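Local structure of 4-hydroxybutyrate CoA-transferase (Porphyromonas gingivalis, 3D3U) at residues H32-P37 and E182-V187; M316-Q321 and P420-E425. The protein probably transfers coenzyme A between acetate and other short-chain carboxylic acids, as a 4-hydroxybutyrate CoA-transferase of the acetyl-CoA hydrolase/transferase family. One frame throughout, in Å; residues are numbered along the deposited sequence.

The two contacts lie on opposite sides of the chain's centre, with centres about 42 Å apart, and share no helix or strand. Contact 1 is the buried one: it joins two loops that follow strands of the six-stranded parallel sheet in the N-terminal acetyl-CoA hydrolase/transferase region, and in it methyl groups of alanine and isoleucine meet each other and backbone carbonyls. Contact 2, about 30 Å from the centre of the chain, is only partly buried and rests a helix near the C-terminus on the loop after a short strand. Both are largely apolar, but alanines beside Ile184 suit the close meeting of two inner loops, whereas paired leucines span the wider gap between loop and helix.

Contact 1 of 2, residues H32-P37 and E182-V187; sequences HAAAAP and EPIAEV
Ala34 is met by two neighbouring residues, Ile184 and Ala185, and carries almost all of its loop's share of this contact. The apolar part is one meeting of methyls, Ala34 CB lying 4.1 Å from Ile184 CG2. Isoleucine suits this place because its beta-branch points CG2 at Ala34 (anti to the backbone N, chi1 -72°), while the longer CG1 arm carries CD1 to the carbonyl of the same residue.

The remaining touches are van der Waals contacts between methyls and backbone carbonyls. CG2 of Ile184 also stands 3.8 Å from Ala34 O, and Ile184 CD1 is a little farther from the same oxygen at 4.1 Å. In the other direction Ala34 CB lies 3.8 Å from Ala185 O. A methyl suits Ala34, where its alpha carbon comes within 5.6 Å of that of Ala185.

Polar bonds lie outside the pair. Ala185 O accepts a hydrogen bond from Tyr278 OH, while His32 O bonds to Ser138 OG. A type II' turn from His32 to Ala35, closed by a weak Ala35 N to His32 O bond, presents Ala34; Ala33 takes the positive phi (81°) that such a turn more often gives to glycine.

Both loops leave the same parallel sheet, after strands 27-30 and 176-180, which are separated by strands 119-125 and 151-157, as suits a Rossmann-like domain. Ile184 reaches back to Gln123 and Asn157 on those two middle strands. Over Ala34 and Ile184 comes Tyr278 of helix 275-281, while Pro37 holds the N-cap position before helix 38-46.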
# COMPACT_ATOMS: atom_id res chain seq x y z
N HIS A 32 -9.46 -3.38 3.37
CA HIS A 32 -8.61 -2.58 4.32
C HIS A 32 -8.36 -1.17 4.00
O HIS A 32 -8.82 -0.75 3.02
CB HIS A 32 -7.34 -3.32 4.83
CG HIS A 32 -6.14 -3.07 3.98
ND1 HIS A 32 -6.25 -2.95 2.60
CD2 HIS A 32 -4.83 -2.86 4.30
CE1 HIS A 32 -5.03 -2.70 2.11
NE2 HIS A 32 -4.17 -2.63 3.12
N ALA A 33 -7.71 -0.46 4.94
CA ALA A 33 -7.11 0.88 4.75
C ALA A 33 -8.29 1.82 4.89
O ALA A 33 -8.93 1.83 5.96
CB ALA A 33 -6.38 1.03 3.40
N ALA A 34 -8.63 2.60 3.85
CA ALA A 34 -9.66 3.63 3.98
C ALA A 34 -10.96 3.06 3.54
O ALA A 34 -11.95 3.80 3.56
CB ALA A 34 -9.34 4.88 3.19
N ALA A 35 -10.99 1.74 3.23
CA ALA A 35 -12.18 1.07 2.78
C ALA A 35 -12.62 0.11 3.81
O ALA A 35 -13.42 -0.77 3.50
CB ALA A 35 -11.94 0.32 1.51
N ALA A 36 -12.06 0.25 5.01
CA ALA A 36 -12.32 -0.58 6.20
C ALA A 36 -13.78 -0.37 6.65
O ALA A 36 -14.25 0.77 6.66
CB ALA A 36 -11.36 -0.15 7.29
N PRO A 37 -14.53 -1.43 6.96
CA PRO A 37 -15.94 -1.33 7.12
C PRO A 37 -16.27 -1.20 8.60
O PRO A 37 -16.71 -2.11 9.32
CB PRO A 37 -16.44 -2.64 6.50
CG PRO A 37 -15.28 -3.50 6.43
CD PRO A 37 -14.10 -2.84 7.08
N GLU A 182 -21.39 8.26 4.36
CA GLU A 182 -20.37 8.54 5.36
C GLU A 182 -19.01 8.72 4.66
O GLU A 182 -18.61 7.89 3.84
CB GLU A 182 -20.35 7.50 6.52
CG GLU A 182 -21.14 7.91 7.78
CD GLU A 182 -20.32 7.85 9.17
OE1 GLU A 182 -19.43 6.92 9.46
OE2 GLU A 182 -20.61 8.76 10.06
N PRO A 183 -18.30 9.81 4.99
CA PRO A 183 -17.09 10.24 4.26
C PRO A 183 -15.90 9.29 4.48
O PRO A 183 -15.66 8.77 5.58
CB PRO A 183 -16.76 11.58 4.90
CG PRO A 183 -17.32 11.49 6.32
CD PRO A 183 -18.59 10.69 6.15
N ILE A 184 -15.13 9.04 3.44
CA ILE A 184 -14.15 8.02 3.47
C ILE A 184 -13.03 8.50 4.35
O ILE A 184 -12.45 9.48 4.05
CB ILE A 184 -13.80 7.83 2.04
CG1 ILE A 184 -14.99 7.14 1.37
CG2 ILE A 184 -12.44 7.14 1.88
CD1 ILE A 184 -15.00 5.62 1.47
N ALA A 185 -12.75 7.85 5.47
CA ALA A 185 -11.64 8.27 6.33
C ALA A 185 -10.54 8.86 5.55
O ALA A 185 -10.17 8.36 4.48
CB ALA A 185 -11.06 7.09 7.06
N GLU A 186 -9.96 9.91 6.10
CA GLU A 186 -8.89 10.64 5.39
C GLU A 186 -7.59 10.59 6.14
O GLU A 186 -7.63 10.58 7.32
CB GLU A 186 -9.31 12.10 5.07
CG GLU A 186 -10.02 12.91 6.17
CD GLU A 186 -10.65 14.20 5.63
OE1 GLU A 186 -11.75 14.54 6.14
OE2 GLU A 186 -10.08 14.89 4.69
N VAL A 187 -6.44 10.53 5.50
CA VAL A 187 -5.21 10.69 6.28
C VAL A 187 -4.35 11.74 5.63
O VAL A 187 -3.93 11.59 4.49
CB VAL A 187 -4.48 9.34 6.55
CG1 VAL A 187 -5.24 8.16 5.94
CG2 VAL A 187 -2.96 9.38 6.19

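Contact 2 of 2, residues M316-Q321 and P420-E425; sequences MDLMGQ and PALEEE
Strand 316-317, paired in parallel with 369-370, runs into a tight loop, and helix 418-427, near the C-terminus, lies against that loop through Leu318. Leu318 is the sole residue of 316-321 to touch the helix, and its two methyls divide the work. CD2 meets CD2 of Leu422 at 3.8 Å, the two side chains crossing obliquely. CD1 turns to the next part of the helix face, 3.9 Å from Glu425 CB and 4.1 Å from the carbonyl oxygen of Leu422. In both leucines CG stands anti to the carbonyl carbon (chi1 -73° in Leu318), which points each branched end at the other segment.

Leucine suits both places because it is long enough to bridge backbones whose alpha carbons remain 8.2 Å apart. Glu425 suits a border: its CB touches Leu318 CD1, the two side chains crossing at about a right angle, and then the chain bends at chi2 (68°) and carries the carboxylate away.

Behind Leu318 the loop is tied by Asp317, whose OD1 accepts weak bonds from Gly320 N at 2.9 Å and Gln321 N at 3.0 Å. Gly320 has a positive phi (117°), a conformation that glycine adopts readily.

Thr411 of helix 403-413 and Ile369 of strand 369-370 each touch both leucines. Leu422 and Glu425, three apart, lie on the helix face turned to the loop, while Glu423 and Glu424 are exposed, as in an amphipathic helix packed at the edge of a small beta element.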
# COMPACT_ATOMS: atom_id res chain seq x y z
N MET A 316 20.03 -0.14 8.36
CA MET A 316 20.77 -0.84 7.37
C MET A 316 22.13 -1.09 7.88
O MET A 316 22.58 -0.44 8.83
CB MET A 316 20.91 0.00 6.17
CG MET A 316 21.97 -0.53 5.22
SD MET A 316 21.18 -0.51 3.55
CE MET A 316 22.50 -0.20 2.51
N ASP A 317 22.85 -2.01 7.25
CA ASP A 317 24.18 -2.34 7.78
C ASP A 317 25.33 -2.05 6.83
O ASP A 317 25.11 -1.73 5.67
CB ASP A 317 24.26 -3.76 8.37
CG ASP A 317 24.32 -4.88 7.30
OD1 ASP A 317 24.27 -4.66 6.04
OD2 ASP A 317 24.44 -6.07 7.68
N LEU A 318 26.56 -2.17 7.32
CA LEU A 318 27.74 -1.90 6.48
C LEU A 318 27.90 -2.78 5.22
O LEU A 318 28.94 -2.71 4.55
CB LEU A 318 29.02 -1.98 7.33
CG LEU A 318 29.29 -0.84 8.32
CD1 LEU A 318 30.72 -0.96 8.88
CD2 LEU A 318 29.07 0.51 7.67
N MET A 319 26.85 -3.54 4.89
CA MET A 319 26.88 -4.64 3.95
C MET A 319 25.72 -4.58 2.95
O MET A 319 25.78 -5.17 1.88
CB MET A 319 26.73 -5.90 4.72
CG MET A 319 27.20 -7.10 3.99
SD MET A 319 28.53 -7.81 5.02
CE MET A 319 28.02 -7.64 6.79
N GLY A 320 24.63 -3.92 3.30
CA GLY A 320 23.60 -3.77 2.31
C GLY A 320 22.32 -4.45 2.70
O GLY A 320 21.54 -4.90 1.86
N GLN A 321 22.10 -4.48 4.00
CA GLN A 321 21.12 -5.32 4.52
C GLN A 321 20.19 -4.57 5.49
O GLN A 321 20.67 -3.95 6.46
CB GLN A 321 21.88 -6.46 5.15
CG GLN A 321 22.81 -7.09 4.15
CD GLN A 321 23.39 -8.44 4.63
OE1 GLN A 321 23.77 -8.55 5.80
NE2 GLN A 321 23.46 -9.46 3.73
N PRO A 420 33.38 8.30 11.86
CA PRO A 420 34.59 7.65 12.40
C PRO A 420 34.28 6.37 13.22
O PRO A 420 35.12 5.43 13.19
CB PRO A 420 35.33 8.76 13.22
CG PRO A 420 34.31 9.84 13.49
CD PRO A 420 33.11 9.59 12.57
N ALA A 421 33.14 6.27 13.93
CA ALA A 421 32.90 4.97 14.55
C ALA A 421 32.82 3.96 13.35
O ALA A 421 33.61 3.01 13.27
CB ALA A 421 31.60 4.97 15.46
N LEU A 422 31.97 4.23 12.36
CA LEU A 422 31.88 3.43 11.16
C LEU A 422 33.15 3.15 10.39
O LEU A 422 33.33 2.05 9.89
CB LEU A 422 30.85 4.03 10.21
CG LEU A 422 29.41 3.84 10.75
CD1 LEU A 422 28.31 4.68 10.02
CD2 LEU A 422 28.98 2.35 10.96
N GLU A 423 34.02 4.13 10.25
CA GLU A 423 35.19 3.97 9.45
C GLU A 423 36.18 3.10 10.20
O GLU A 423 37.00 2.36 9.60
CB GLU A 423 35.82 5.32 9.23
CG GLU A 423 36.75 5.40 8.02
CD GLU A 423 35.99 5.18 6.71
OE1 GLU A 423 35.28 6.15 6.27
OE2 GLU A 423 36.08 4.05 6.13
N GLU A 424 36.13 3.23 11.52
CA GLU A 424 36.85 2.38 12.45
C GLU A 424 36.52 0.89 12.19
O GLU A 424 37.42 0.07 12.09
CB GLU A 424 36.44 2.80 13.85
CG GLU A 424 37.35 2.36 14.95
CD GLU A 424 38.78 2.57 14.59
OE1 GLU A 424 39.23 3.75 14.61
OE2 GLU A 424 39.45 1.55 14.30
N GLU A 425 35.24 0.56 12.03
CA GLU A 425 34.80 -0.82 11.81
C GLU A 425 35.34 -1.43 10.54
O GLU A 425 35.76 -2.57 10.57
CB GLU A 425 33.26 -0.92 11.82
CG GLU A 425 32.69 -2.19 12.42
CD GLU A 425 32.96 -2.23 13.91
OE1 GLU A 425 32.56 -1.25 14.57
OE2 GLU A 425 33.63 -3.19 14.41